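Local coordinates for protein collectin placenta 1 (Mus musculus, PDB 2OX9) that binds glycans such as the leukocyte Lewis(x) antigen through a calcium-dependent C-type lectin domain and probably serves as a scavenger receptor, at residues Lys10-Lys15 against Gln49-Lys54. Sequence-based numbering, arbitrary orientation.
Sequences KNFTDK and QQWIKK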
loop_
_atom_site.group_PDB
_atom_site.type_symbol
_atom_site.label_atom_id
_atom_site.label_comp_id
_atom_site.label_asym_id
_atom_site.label_seq_id
_atom_site.Cartn_x
_atom_site.Cartn_y
_atom_site.Cartn_z
ATOM N N LYS A 10 -4.221 12.977 7.385
ATOM C CA LYS A 10 -4.991 13.718 6.392
ATOM C C LYS A 10 -6.373 13.090 6.274
ATOM O O LYS A 10 -6.516 11.870 6.366
ATOM C CB LYS A 10 -4.329 13.645 5.015
ATOM C CG LYS A 10 -2.901 14.171 4.931
ATOM C CD LYS A 10 -2.833 15.667 5.173
ATOM C CE LYS A 10 -1.467 16.200 4.781
ATOM N NZ LYS A 10 -0.389 15.455 5.488
ATOM N N ASN A 11 -7.384 13.915 6.039
ATOM C CA ASN A 11 -8.729 13.393 5.902
ATOM C C ASN A 11 -9.222 13.365 4.454
ATOM O O ASN A 11 -8.893 14.232 3.640
ATOM C CB ASN A 11 -9.703 14.205 6.750
ATOM C CG ASN A 11 -9.943 15.589 6.194
ATOM O OD1 ASN A 11 -9.025 16.407 6.115
ATOM N ND2 ASN A 11 -11.183 15.860 5.796
ATOM N N PHE A 12 -9.984 12.327 4.142
ATOM C CA PHE A 12 -10.605 12.147 2.834
ATOM C C PHE A 12 -11.914 11.447 3.186
ATOM O O PHE A 12 -11.894 10.343 3.711
ATOM C CB PHE A 12 -9.771 11.253 1.925
ATOM C CG PHE A 12 -10.406 11.017 0.583
ATOM C CD1 PHE A 12 -10.629 12.079 -0.286
ATOM C CD2 PHE A 12 -10.806 9.741 0.199
ATOM C CE1 PHE A 12 -11.245 11.876 -1.520
ATOM C CE2 PHE A 12 -11.422 9.527 -1.035
ATOM C CZ PHE A 12 -11.642 10.592 -1.891
ATOM N N THR A 13 -13.042 12.085 2.883
ATOM C CA THR A 13 -14.355 11.557 3.248
ATOM C C THR A 13 -14.315 11.295 4.751
ATOM O O THR A 13 -13.877 12.170 5.506
ATOM C CB THR A 13 -14.741 10.263 2.468
ATOM O OG1 THR A 13 -13.809 9.215 2.751
ATOM C CG2 THR A 13 -14.760 10.534 0.977
ATOM N N ASP A 14 -14.737 10.116 5.204
ATOM C CA ASP A 14 -14.743 9.838 6.644
ATOM C C ASP A 14 -13.577 8.977 7.134
ATOM O O ASP A 14 -13.700 8.259 8.128
ATOM C CB ASP A 14 -16.072 9.185 7.048
ATOM C CG ASP A 14 -16.221 7.781 6.507
ATOM O OD1 ASP A 14 -15.617 7.476 5.455
ATOM O OD2 ASP A 14 -16.956 6.982 7.128
ATOM N N LYS A 15 -12.448 9.061 6.439
ATOM C CA LYS A 15 -11.269 8.297 6.808
ATOM C C LYS A 15 -10.092 9.220 7.053
ATOM O O LYS A 15 -10.116 10.393 6.658
ATOM C CB LYS A 15 -10.912 7.307 5.698
ATOM C CG LYS A 15 -11.975 6.259 5.437
ATOM C CD LYS A 15 -12.411 5.586 6.722
ATOM C CE LYS A 15 -12.611 4.105 6.501
ATOM N NZ LYS A 15 -11.352 3.450 6.044
ATOM N N GLN A 49 -7.858 6.706 -4.979
ATOM C CA GLN A 49 -6.558 6.543 -5.629
ATOM C C GLN A 49 -5.976 7.886 -6.053
ATOM O O GLN A 49 -4.790 8.147 -5.861
ATOM C CB GLN A 49 -6.693 5.646 -6.871
ATOM C CG GLN A 49 -5.459 5.609 -7.759
ATOM C CD GLN A 49 -4.244 5.047 -7.054
ATOM O OE1 GLN A 49 -4.312 4.002 -6.401
ATOM N NE2 GLN A 49 -3.116 5.729 -7.193
ATOM N N GLN A 50 -6.818 8.719 -6.655
ATOM C CA GLN A 50 -6.404 10.033 -7.119
ATOM C C GLN A 50 -5.981 10.928 -5.961
ATOM O O GLN A 50 -4.973 11.636 -6.051
ATOM C CB GLN A 50 -7.543 10.708 -7.879
ATOM C CG GLN A 50 -7.306 10.861 -9.380
ATOM C CD GLN A 50 -6.017 11.606 -9.707
ATOM O OE1 GLN A 50 -5.780 12.715 -9.221
ATOM N NE2 GLN A 50 -5.177 10.995 -10.539
ATOM N N TRP A 51 -6.764 10.908 -4.889
ATOM C CA TRP A 51 -6.473 11.719 -3.708
ATOM C C TRP A 51 -5.149 11.251 -3.103
ATOM O O TRP A 51 -4.337 12.060 -2.654
ATOM C CB TRP A 51 -7.593 11.563 -2.678
ATOM C CG TRP A 51 -7.444 12.440 -1.478
ATOM C CD1 TRP A 51 -7.764 13.762 -1.380
ATOM C CD2 TRP A 51 -6.901 12.063 -0.213
ATOM N NE1 TRP A 51 -7.455 14.236 -0.127
ATOM C CE2 TRP A 51 -6.918 13.214 0.610
ATOM C CE3 TRP A 51 -6.395 10.865 0.308
ATOM C CZ2 TRP A 51 -6.448 13.202 1.922
ATOM C CZ3 TRP A 51 -5.924 10.855 1.620
ATOM C CH2 TRP A 51 -5.954 12.013 2.409
ATOM N N ILE A 52 -4.932 9.938 -3.090
ATOM C CA ILE A 52 -3.696 9.397 -2.540
ATOM C C ILE A 52 -2.510 9.783 -3.416
ATOM O O ILE A 52 -1.435 10.123 -2.906
ATOM C CB ILE A 52 -3.765 7.858 -2.411
ATOM C CG1 ILE A 52 -4.634 7.486 -1.211
ATOM C CG2 ILE A 52 -2.362 7.268 -2.239
ATOM C CD1 ILE A 52 -4.833 5.981 -1.041
ATOM N N LYS A 53 -2.724 9.745 -4.732
ATOM C CA LYS A 53 -1.685 10.078 -5.697
ATOM C C LYS A 53 -1.076 11.462 -5.453
ATOM O O LYS A 53 0.141 11.637 -5.502
ATOM C CB LYS A 53 -2.256 10.022 -7.120
ATOM C CG LYS A 53 -1.270 10.442 -8.197
ATOM C CD LYS A 53 -1.976 10.762 -9.495
ATOM C CE LYS A 53 -1.024 11.399 -10.488
ATOM N NZ LYS A 53 -1.693 11.655 -11.786
ATOM N N LYS A 54 -1.916 12.447 -5.177
ATOM C CA LYS A 54 -1.405 13.796 -4.968
ATOM C C LYS A 54 -0.636 13.998 -3.664
ATOM O O LYS A 54 0.088 14.987 -3.512
ATOM C CB LYS A 54 -2.547 14.799 -5.107
ATOM C CG LYS A 54 -2.974 14.983 -6.564
ATOM C CD LYS A 54 -4.410 15.428 -6.669
ATOM C CE LYS A 54 -4.872 15.486 -8.113
ATOM N NZ LYS A 54 -6.363 15.593 -8.193
#
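Phe12 and Trp51 stack against each other and make up most of this contact. The Phe12 ring lies in an offset stack on the five-membered ring of Trp51, with centroids 4.4 Å apart and planes at 24°. Phe12 CB sits over the centre of the six-membered ring, 3.5 Å from its centroid, in a CH-pi contact. Trp51 CB lies over the Phe12 ring in turn, 4.0 Å from its centroid and offset toward the rim. Both CB atoms point across, and with CG anti to the backbone N in each (chi1 178° and -175°) the side chains run antiparallel, one ring over the other. The tightest ring-to-ring approach is Phe12 CD1 to Trp51 CG, 3.4 Å. Asn11 O comes closer still, obliquely, 3.2 Å from Trp51 CZ2.

The contact lies at the surface and loosens toward Lys10. Lys10 CB meets the indole edge, 3.5 Å from Trp51 CH2, but the bent, exposed chain then leads away. Asn11 CB points away from the helix. Thr13 CG2 sits on the other face of Phe12. Tyr17 and His55 add rings around Trp51.

The Phe12 side chain lies about 7 Å from a bound calcium ion. No hydrogen bond joins edge strand 10-12 to helix 46-54, which suggests that the join rests mainly on dispersion and fit, with the Asn11 carbonyl adding a polar group at the indole.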